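Local coordinates for protein beta-glucosidase (Chaetomella raphigera, PDB 6JXG) that probably hydrolyses terminal, non-reducing beta-D-glucosyl residues to release beta-D-glucose, as a secreted family 3 glycoside hydrolase of cellulose breakdown, at residues P60-A71 against M381-P391; P118-G126 against T437-I445. All blocks are in the same frame, centred on the assembly; numbering follows the deposited sequence.

Both contacts join the N-terminal, TIM-barrel-related domain of this glycoside hydrolase to its C-terminal domain. Residues 60-71 and 118-126 follow the neighbouring parallel strands 55-57 and 105-106. Residues 381-391 come after strand 351-355, and residues 437-445 run out of the adjacent parallel strand 431-438. Along the chain the order is 60-71, 118-126, 381-391, 437-445, so the two contacts interleave. Their centres lie about 15 Å apart, and they touch. Glu442 of contact 2 probably hydrogen-bonds Ser385 of contact 1, and Trp124 packs on Gly382. Together they form one continuous, largely buried seam between domains whose junction holds the active site in family 3.

Contact 1 of 2, residues P60-A71 against M381-P391. With NAG (2-acetamido-2-deoxy-beta-D-glucopyranose), chain B.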
loop_
_atom_site.group_PDB
_atom_site.type_symbol
_atom_site.label_atom_id
_atom_site.label_comp_id
_atom_site.label_asym_id
_atom_site.label_seq_id
_atom_site.Cartn_x
_atom_site.Cartn_y
_atom_site.Cartn_z
ATOM N N PRO A 60 -5.294 -6.191 4.193
ATOM C CA PRO A 60 -4.241 -6.140 3.158
ATOM C C PRO A 60 -2.905 -6.799 3.458
ATOM O O PRO A 60 -2.218 -7.183 2.495
ATOM C CB PRO A 60 -4.105 -4.589 2.867
ATOM C CG PRO A 60 -5.419 -4.015 3.392
ATOM C CD PRO A 60 -5.804 -4.858 4.548
ATOM N N LEU A 61 -2.521 -6.973 4.739
ATOM C CA LEU A 61 -1.187 -7.454 5.058
ATOM C C LEU A 61 -1.210 -8.800 5.754
ATOM O O LEU A 61 -0.186 -9.263 6.247
ATOM C CB LEU A 61 -0.445 -6.427 5.912
ATOM C CG LEU A 61 -1.033 -5.982 7.237
ATOM C CD1 LEU A 61 -1.178 -7.080 8.297
ATOM C CD2 LEU A 61 -0.252 -4.839 7.857
ATOM N N GLY A 62 -2.377 -9.404 5.818
ATOM C CA GLY A 62 -2.530 -10.691 6.470
ATOM C C GLY A 62 -3.964 -10.919 6.872
ATOM O O GLY A 62 -4.786 -9.964 6.929
ATOM N N ILE A 63 -4.256 -12.172 7.240
ATOM C CA ILE A 63 -5.648 -12.529 7.572
ATOM C C ILE A 63 -5.947 -11.962 8.945
ATOM O O ILE A 63 -5.187 -12.234 9.934
ATOM C CB ILE A 63 -5.837 -14.043 7.663
ATOM C CG1 ILE A 63 -5.214 -14.779 6.472
ATOM C CG2 ILE A 63 -7.335 -14.352 7.837
ATOM C CD1 ILE A 63 -5.634 -14.281 5.108
ATOM N N ARG A 64 -6.965 -11.117 9.034
ATOM C CA ARG A 64 -7.382 -10.551 10.308
ATOM C C ARG A 64 -8.155 -11.607 11.177
ATOM O O ARG A 64 -8.855 -12.474 10.646
ATOM C CB ARG A 64 -8.252 -9.351 10.040
ATOM C CG ARG A 64 -8.501 -8.458 11.253
ATOM C CD ARG A 64 -9.444 -7.319 10.808
ATOM N NE ARG A 64 -9.759 -6.532 11.988
ATOM C CZ ARG A 64 -10.802 -5.678 12.086
ATOM N NH1 ARG A 64 -11.650 -5.473 11.085
ATOM N NH2 ARG A 64 -10.977 -5.055 13.240
ATOM N N PHE A 65 -7.910 -11.543 12.477
ATOM C CA PHE A 65 -8.578 -12.306 13.568
ATOM C C PHE A 65 -8.069 -13.763 13.692
ATOM O O PHE A 65 -7.877 -14.276 14.804
ATOM C CB PHE A 65 -10.133 -12.273 13.469
ATOM C CG PHE A 65 -10.744 -10.886 13.562
ATOM C CD1 PHE A 65 -10.631 -10.133 14.724
ATOM C CD2 PHE A 65 -11.484 -10.347 12.542
ATOM C CE1 PHE A 65 -11.199 -8.878 14.849
ATOM C CE2 PHE A 65 -12.079 -9.076 12.692
ATOM C CZ PHE A 65 -11.936 -8.360 13.845
ATOM N N VAL A 66 -7.917 -14.454 12.584
ATOM C CA VAL A 66 -7.589 -15.874 12.590
ATOM C C VAL A 66 -6.170 -16.150 13.104
ATOM O O VAL A 66 -5.205 -15.444 12.777
ATOM C CB VAL A 66 -7.759 -16.433 11.169
ATOM C CG1 VAL A 66 -7.506 -17.918 11.102
ATOM C CG2 VAL A 66 -9.132 -16.127 10.647
ATOM N N GLN A 67 -6.035 -17.187 13.933
ATOM C CA GLN A 67 -4.772 -17.556 14.457
ATOM C C GLN A 67 -3.980 -18.395 13.426
ATOM O O GLN A 67 -4.554 -18.928 12.421
ATOM C CB GLN A 67 -4.914 -18.294 15.795
ATOM C CG GLN A 67 -5.662 -17.568 16.862
ATOM C CD GLN A 67 -5.057 -16.212 17.082
ATOM O OE1 GLN A 67 -3.892 -16.135 17.379
ATOM N NE2 GLN A 67 -5.818 -15.127 16.854
ATOM N N ASN A 68 -2.672 -18.485 13.684
ATOM C CA ASN A 68 -1.758 -19.280 12.830
ATOM C C ASN A 68 -1.814 -18.811 11.394
ATOM O O ASN A 68 -1.859 -19.608 10.483
ATOM C CB ASN A 68 -2.118 -20.745 12.880
ATOM C CG ASN A 68 -1.422 -21.462 13.982
ATOM O OD1 ASN A 68 -0.286 -21.108 14.365
ATOM N ND2 ASN A 68 -2.093 -22.457 14.538
ATOM N N VAL A 69 -1.719 -17.484 11.236
ATOM C CA VAL A 69 -1.544 -16.886 9.939
ATOM C C VAL A 69 -0.260 -15.995 9.988
ATOM O O VAL A 69 0.313 -15.764 11.032
ATOM C CB VAL A 69 -2.769 -16.025 9.556
ATOM C CG1 VAL A 69 -4.031 -16.852 9.600
ATOM C CG2 VAL A 69 -2.898 -14.818 10.465
ATOM N N THR A 70 0.168 -15.532 8.841
ATOM C CA THR A 70 1.356 -14.692 8.739
ATOM C C THR A 70 0.961 -13.211 8.837
ATOM O O THR A 70 0.053 -12.760 8.154
ATOM C CB THR A 70 2.087 -14.954 7.403
ATOM O OG1 THR A 70 2.517 -16.324 7.382
ATOM C CG2 THR A 70 3.341 -14.085 7.221
ATOM N N ALA A 71 1.736 -12.449 9.599
ATOM C CA ALA A 71 1.576 -11.013 9.664
ATOM C C ALA A 71 2.674 -10.399 8.748
ATOM O O ALA A 71 3.834 -10.278 9.139
ATOM C CB ALA A 71 1.667 -10.516 11.098
ATOM N N MET A 381 3.292 -2.746 12.719
ATOM C CA MET A 381 1.988 -2.659 12.059
ATOM C C MET A 381 1.329 -1.364 12.660
ATOM O O MET A 381 1.428 -1.161 13.893
ATOM C CB MET A 381 1.233 -3.896 12.566
ATOM C CG MET A 381 0.043 -4.170 11.832
ATOM S SD MET A 381 -0.700 -5.657 12.155
ATOM C CE MET A 381 0.553 -6.881 11.828
ATOM N N GLY A 382 0.663 -0.570 11.856
ATOM C CA GLY A 382 -0.362 0.379 12.344
ATOM C C GLY A 382 -1.682 -0.226 12.834
ATOM O O GLY A 382 -1.793 -1.413 13.038
ATOM N N TRP A 383 -2.677 0.605 13.165
ATOM C CA TRP A 383 -3.879 0.040 13.794
ATOM C C TRP A 383 -5.097 0.132 12.889
ATOM O O TRP A 383 -5.131 0.894 11.927
ATOM C CB TRP A 383 -4.218 0.704 15.128
ATOM C CG TRP A 383 -4.649 2.091 15.086
ATOM C CD1 TRP A 383 -5.869 2.557 14.714
ATOM C CD2 TRP A 383 -3.902 3.262 15.528
ATOM N NE1 TRP A 383 -5.934 3.921 14.888
ATOM C CE2 TRP A 383 -4.744 4.389 15.342
ATOM C CE3 TRP A 383 -2.620 3.460 16.017
ATOM C CZ2 TRP A 383 -4.340 5.703 15.651
ATOM C CZ3 TRP A 383 -2.227 4.791 16.377
ATOM C CH2 TRP A 383 -3.085 5.880 16.163
ATOM N N GLY A 384 -6.091 -0.664 13.249
ATOM C CA GLY A 384 -7.367 -0.676 12.530
ATOM C C GLY A 384 -7.685 -2.010 11.911
ATOM O O GLY A 384 -7.253 -3.031 12.413
ATOM N N SER A 385 -8.442 -1.983 10.801
ATOM C CA SER A 385 -8.872 -3.178 10.123
ATOM C C SER A 385 -7.791 -3.828 9.306
ATOM O O SER A 385 -7.857 -5.022 9.044
ATOM C CB SER A 385 -10.048 -2.864 9.198
ATOM O OG SER A 385 -9.543 -2.045 8.158
ATOM N N GLY A 386 -6.767 -3.056 8.927
ATOM C CA GLY A 386 -5.635 -3.566 8.095
ATOM C C GLY A 386 -4.528 -4.265 8.883
ATOM O O GLY A 386 -3.318 -3.977 8.693
ATOM N N THR A 387 -4.959 -5.140 9.781
ATOM C CA THR A 387 -4.136 -5.809 10.766
ATOM C C THR A 387 -4.310 -7.297 10.752
ATOM O O THR A 387 -5.223 -7.830 10.114
ATOM C CB THR A 387 -4.391 -5.254 12.189
ATOM O OG1 THR A 387 -5.776 -5.380 12.576
ATOM C CG2 THR A 387 -3.943 -3.711 12.207
ATOM N N ALA A 388 -3.486 -7.952 11.568
ATOM C CA ALA A 388 -3.482 -9.407 11.792
ATOM C C ALA A 388 -2.858 -9.618 13.168
ATOM O O ALA A 388 -2.195 -8.721 13.650
ATOM C CB ALA A 388 -2.668 -10.137 10.777
ATOM N N ASP A 389 -3.079 -10.812 13.718
ATOM C CA ASP A 389 -2.473 -11.220 15.003
ATOM C C ASP A 389 -1.111 -11.772 14.630
ATOM O O ASP A 389 -1.011 -12.511 13.660
ATOM C CB ASP A 389 -3.321 -12.250 15.694
ATOM C CG ASP A 389 -4.535 -11.636 16.409
ATOM O OD1 ASP A 389 -4.876 -10.441 16.215
ATOM O OD2 ASP A 389 -5.120 -12.396 17.208
ATOM N N PHE A 390 -0.049 -11.294 15.282
ATOM C CA PHE A 390 1.267 -11.807 15.030
ATOM C C PHE A 390 1.349 -13.239 15.543
ATOM O O PHE A 390 0.937 -13.483 16.688
ATOM C CB PHE A 390 2.326 -11.025 15.803
ATOM C CG PHE A 390 2.468 -9.579 15.388
ATOM C CD1 PHE A 390 3.232 -9.257 14.327
ATOM C CD2 PHE A 390 1.852 -8.554 16.120
ATOM C CE1 PHE A 390 3.439 -7.932 13.966
ATOM C CE2 PHE A 390 2.042 -7.236 15.782
ATOM C CZ PHE A 390 2.823 -6.925 14.690
ATOM N N PRO A 391 1.871 -14.181 14.722
ATOM C CA PRO A 391 2.170 -15.518 15.301
ATOM C C PRO A 391 3.401 -15.463 16.224
ATOM O O PRO A 391 3.568 -16.323 17.069
ATOM C CB PRO A 391 2.475 -16.405 14.082
ATOM C CG PRO A 391 2.864 -15.442 13.006
ATOM C CD PRO A 391 2.248 -14.094 13.310
HETATM C C1 NAG B . -1.500 -23.253 15.583
HETATM C C2 NAG B . -2.439 -23.731 16.688
HETATM C C3 NAG B . -1.693 -24.730 17.552
HETATM C C4 NAG B . -1.262 -25.878 16.664
HETATM C C5 NAG B . -0.287 -25.265 15.673
HETATM C C6 NAG B . 0.428 -26.233 14.742
HETATM C C7 NAG B . -4.130 -22.184 17.505
HETATM C C8 NAG B . -4.491 -21.010 18.364
HETATM N N2 NAG B . -2.880 -22.615 17.510
HETATM O O3 NAG B . -2.591 -25.186 18.533
HETATM O O4 NAG B . -0.666 -26.889 17.452
HETATM O O5 NAG B . -1.047 -24.399 14.873
HETATM O O6 NAG B . -0.607 -27.066 14.283
HETATM O O7 NAG B . -4.979 -22.731 16.821
HETATM O O HOH W 1 -4.405 -7.231 7.218
HETATM O O HOH W 2 -4.969 -12.703 12.672
HETATM O O HOH W 3 -7.507 -6.819 14.093
HETATM O O HOH W 4 -6.353 -9.587 13.795
HETATM O O HOH W 5 -8.303 -12.511 16.993
HETATM O O HOH W 6 -1.007 -15.430 13.600
#
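With CG turned trans to the backbone N (chi1 -166°) and the rest of the chain extended, Arg64 lies along the backbone of Ser385 to Thr387. Gln67 instead bends at chi2 (-54°), which carries its amide to Asp389. These are loop-on-loop contacts between the N-terminal and C-terminal domains of the family 3 fold. Arg64 CB rests 3.4 Å from Thr387 O. Its guanidinium is sandwiched: Ser385 CA sits 3.6 Å above one face, and CZ of Phe65 covers the rim of the other. NH1 and NH2 make salt bridges to Asp58 and Asp371, and NE reaches Thr387 OG1 through a water in the guanidinium plane. A leucine here would probably leave both aspartates without their mate and open a gap between Phe65 and Ser385. Gln67 NE2 donates to Asp389 OD2 at 2.8 Å, nearly straight at 165° and in the amide plane. OD1 of the same carboxylate pairs with Arg372. A water bound to Ile63 O and Val66 O accepts from Asp389 N. Leu61, Ala71 and Met381 form an apolar cluster, where Leu61 CD1 and Ala71 CB each come within 3.9 Å of Met381 CE. Ala71 CB also meets Phe390 CD1 at 3.8 Å. At the outer end Asn68 carries an N-linked glycan, and Gln67 CB packs 3.8 Å from the acetyl methyl C8 of its first sugar.

Contact 2 of 2, residues P118-G126 against T437-I445; sequences PEAGRNWEG and TADSGEGYI
Ser440 OG donates a 2.8 Å hydrogen bond to Gly121 O. It ties a type I beta turn, Ala120 to Asn123, to the loop that leaves strand 431-438, and so joins the N-terminal and C-terminal domains of the family 3 fold. The hydroxyl sits between the backbone N and the carbonyl carbon of its own residue (chi1 71°), which turns it to the turn carbonyl. It approaches from above the carbonyl plane, at a C=O to donor angle of 110°. Trp124 NE1 adds a weak bond to the same oxygen from within its own segment. A water gives protons to both Ala120 O and Ser440 OG, so the hydroxyl is gripped as donor and as acceptor.

Farther along, Arg122, Glu125 and Glu442 form a salt-bridge network. Arg122 holds Glu125 OE2 side-on with two nitrogens, NE at 2.8 Å and NH2 at 3.0 Å, and the oxygen lies in the guanidinium plane. That grip fixes the rotation of the guanidinium. Glu442 lies alongside Arg122, pointing the same way, with its carboxylate stacked on the guanidinium at 5° between planes. Its OE2 is 3.6 Å from Arg122 NH2, but no N-H points at it, and the attraction is of charge alone. Glu442 has outside partners as well: Ser385 OG hydrogen-bonds OE2, and Arg166 makes a salt bridge with OE1.

Packing at the turn is close. Gly121 CA makes a CA-H...O contact of 3.5 Å with Gly441 O. The Trp124 ring carries Glu125 CG on one face, while Gly441 CA meets its edge, 4.0 Å from NE1.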
loop_
_atom_site.group_PDB
_atom_site.type_symbol
_atom_site.label_atom_id
_atom_site.label_comp_id
_atom_site.label_asym_id
_atom_site.label_seq_id
_atom_site.Cartn_x
_atom_site.Cartn_y
_atom_site.Cartn_z
ATOM N N PRO A 118 0.562 13.658 4.456
ATOM C CA PRO A 118 1.546 12.780 5.134
ATOM C C PRO A 118 1.106 12.271 6.535
ATOM O O PRO A 118 1.536 11.172 6.979
ATOM C CB PRO A 118 2.799 13.641 5.191
ATOM C CG PRO A 118 2.313 15.035 5.021
ATOM C CD PRO A 118 1.068 15.019 4.207
ATOM N N GLU A 119 0.249 13.042 7.190
ATOM C CA GLU A 119 -0.265 12.697 8.493
ATOM C C GLU A 119 -1.374 11.645 8.456
ATOM O O GLU A 119 -1.759 11.107 9.498
ATOM C CB GLU A 119 -0.897 13.921 9.199
ATOM C CG GLU A 119 0.114 15.018 9.535
ATOM C CD GLU A 119 0.346 16.031 8.406
ATOM O OE1 GLU A 119 -0.129 15.834 7.259
ATOM O OE2 GLU A 119 1.094 17.061 8.682
ATOM N N ALA A 120 -1.986 11.451 7.320
ATOM C CA ALA A 120 -3.185 10.650 7.286
ATOM C C ALA A 120 -2.980 9.207 7.756
ATOM O O ALA A 120 -1.921 8.566 7.581
ATOM C CB ALA A 120 -3.877 10.755 5.942
ATOM N N GLY A 121 -3.962 8.708 8.493
ATOM C CA GLY A 121 -3.668 7.585 9.387
ATOM C C GLY A 121 -3.522 6.191 8.770
ATOM O O GLY A 121 -2.981 5.303 9.427
ATOM N N ARG A 122 -4.021 6.001 7.543
ATOM C CA ARG A 122 -3.983 4.670 6.921
ATOM C C ARG A 122 -2.987 4.548 5.766
ATOM O O ARG A 122 -2.961 3.542 5.042
ATOM C CB ARG A 122 -5.367 4.318 6.440
ATOM C CG ARG A 122 -6.355 4.182 7.584
ATOM C CD ARG A 122 -7.730 3.835 7.020
ATOM N NE ARG A 122 -7.750 2.378 6.689
ATOM C CZ ARG A 122 -8.833 1.698 6.310
ATOM N NH1 ARG A 122 -9.986 2.326 6.138
ATOM N NH2 ARG A 122 -8.751 0.395 6.082
ATOM N N ASN A 123 -2.129 5.525 5.615
ATOM C CA ASN A 123 -1.266 5.562 4.413
ATOM C C ASN A 123 -0.290 4.398 4.328
ATOM O O ASN A 123 -0.023 3.892 3.279
ATOM C CB ASN A 123 -0.506 6.905 4.313
ATOM C CG ASN A 123 -1.417 8.086 4.159
ATOM O OD1 ASN A 123 -2.573 7.944 3.845
ATOM N ND2 ASN A 123 -0.853 9.286 4.298
ATOM N N TRP A 124 0.172 3.960 5.464
ATOM C CA TRP A 124 0.948 2.707 5.621
ATOM C C TRP A 124 0.348 1.427 5.054
ATOM O O TRP A 124 1.107 0.506 4.627
ATOM C CB TRP A 124 1.334 2.481 7.098
ATOM C CG TRP A 124 0.201 2.353 8.007
ATOM C CD1 TRP A 124 -0.480 3.356 8.608
ATOM C CD2 TRP A 124 -0.509 1.133 8.301
ATOM N NE1 TRP A 124 -1.519 2.820 9.371
ATOM C CE2 TRP A 124 -1.559 1.457 9.173
ATOM C CE3 TRP A 124 -0.313 -0.209 7.954
ATOM C CZ2 TRP A 124 -2.439 0.473 9.720
ATOM C CZ3 TRP A 124 -1.209 -1.212 8.476
ATOM C CH2 TRP A 124 -2.243 -0.858 9.353
ATOM N N GLU A 125 -0.979 1.381 4.940
ATOM C CA GLU A 125 -1.616 0.238 4.318
ATOM C C GLU A 125 -1.450 0.209 2.800
ATOM O O GLU A 125 -1.566 -0.870 2.155
ATOM C CB GLU A 125 -3.136 0.255 4.575
ATOM C CG GLU A 125 -3.610 0.253 6.019
ATOM C CD GLU A 125 -5.012 -0.292 6.192
ATOM O OE1 GLU A 125 -5.305 -1.441 5.729
ATOM O OE2 GLU A 125 -5.845 0.394 6.836
ATOM N N GLY A 126 -1.196 1.392 2.238
ATOM C CA GLY A 126 -1.120 1.607 0.817
ATOM C C GLY A 126 0.278 1.501 0.213
ATOM O O GLY A 126 1.167 0.932 0.794
ATOM N N THR A 437 9.778 5.548 17.167
ATOM C CA THR A 437 8.591 5.220 16.323
ATOM C C THR A 437 7.696 6.385 15.962
ATOM O O THR A 437 7.770 7.487 16.523
ATOM C CB THR A 437 7.680 4.207 17.062
ATOM O OG1 THR A 437 7.282 4.784 18.318
ATOM C CG2 THR A 437 8.410 2.925 17.326
ATOM N N ALA A 438 6.812 6.142 15.004
ATOM C CA ALA A 438 5.635 6.940 14.840
ATOM C C ALA A 438 4.511 6.050 14.298
ATOM O O ALA A 438 4.760 5.254 13.416
ATOM C CB ALA A 438 5.870 8.142 13.931
ATOM N N ASP A 439 3.296 6.189 14.840
ATOM C CA ASP A 439 2.225 5.280 14.540
ATOM C C ASP A 439 0.976 6.010 14.118
ATOM O O ASP A 439 0.842 7.212 14.283
ATOM C CB ASP A 439 1.983 4.370 15.790
ATOM C CG ASP A 439 1.248 3.095 15.515
ATOM O OD1 ASP A 439 1.028 2.731 14.320
ATOM O OD2 ASP A 439 0.894 2.421 16.569
ATOM N N SER A 440 0.041 5.255 13.550
ATOM C CA SER A 440 -1.253 5.812 13.173
ATOM C C SER A 440 -2.116 4.625 12.738
ATOM O O SER A 440 -1.659 3.489 12.644
ATOM C CB SER A 440 -1.103 6.871 12.042
ATOM O OG SER A 440 -0.763 6.335 10.757
ATOM N N GLY A 441 -3.341 4.933 12.399
ATOM C CA GLY A 441 -4.305 3.917 12.037
ATOM C C GLY A 441 -5.635 4.437 11.580
ATOM O O GLY A 441 -5.831 5.638 11.326
ATOM N N GLU A 442 -6.551 3.488 11.422
ATOM C CA GLU A 442 -7.869 3.762 10.997
ATOM C C GLU A 442 -8.650 4.599 12.033
ATOM O O GLU A 442 -8.468 4.476 13.244
ATOM C CB GLU A 442 -8.592 2.416 10.703
ATOM C CG GLU A 442 -9.936 2.606 10.049
ATOM C CD GLU A 442 -10.577 1.292 9.589
ATOM O OE1 GLU A 442 -11.753 1.346 9.159
ATOM O OE2 GLU A 442 -9.854 0.289 9.490
ATOM N N GLY A 443 -9.479 5.458 11.529
ATOM C CA GLY A 443 -10.165 6.424 12.396
ATOM C C GLY A 443 -11.357 5.935 13.221
ATOM O O GLY A 443 -12.287 6.692 13.395
ATOM N N TYR A 444 -11.292 4.729 13.790
ATOM C CA TYR A 444 -12.246 4.322 14.823
ATOM C C TYR A 444 -11.563 4.081 16.125
ATOM O O TYR A 444 -12.218 3.719 17.066
ATOM C CB TYR A 444 -13.133 3.142 14.421
ATOM C CG TYR A 444 -12.416 1.844 14.263
ATOM C CD1 TYR A 444 -12.334 0.963 15.303
ATOM C CD2 TYR A 444 -11.897 1.450 13.010
ATOM C CE1 TYR A 444 -11.648 -0.275 15.190
ATOM C CE2 TYR A 444 -11.200 0.252 12.886
ATOM C CZ TYR A 444 -11.076 -0.592 13.995
ATOM O OH TYR A 444 -10.402 -1.773 13.831
ATOM N N ILE A 445 -10.250 4.293 16.200
ATOM C CA ILE A 445 -9.470 4.055 17.375
ATOM C C ILE A 445 -8.632 5.323 17.640
ATOM O O ILE A 445 -8.030 5.891 16.722
ATOM C CB ILE A 445 -8.478 2.904 17.091
ATOM C CG1 ILE A 445 -9.223 1.572 16.853
ATOM C CG2 ILE A 445 -7.577 2.675 18.292
ATOM C CD1 ILE A 445 -8.335 0.407 16.471
HETATM O O HOH W 7 0.316 8.368 9.121
HETATM O O HOH W 8 -12.402 0.839 6.094
#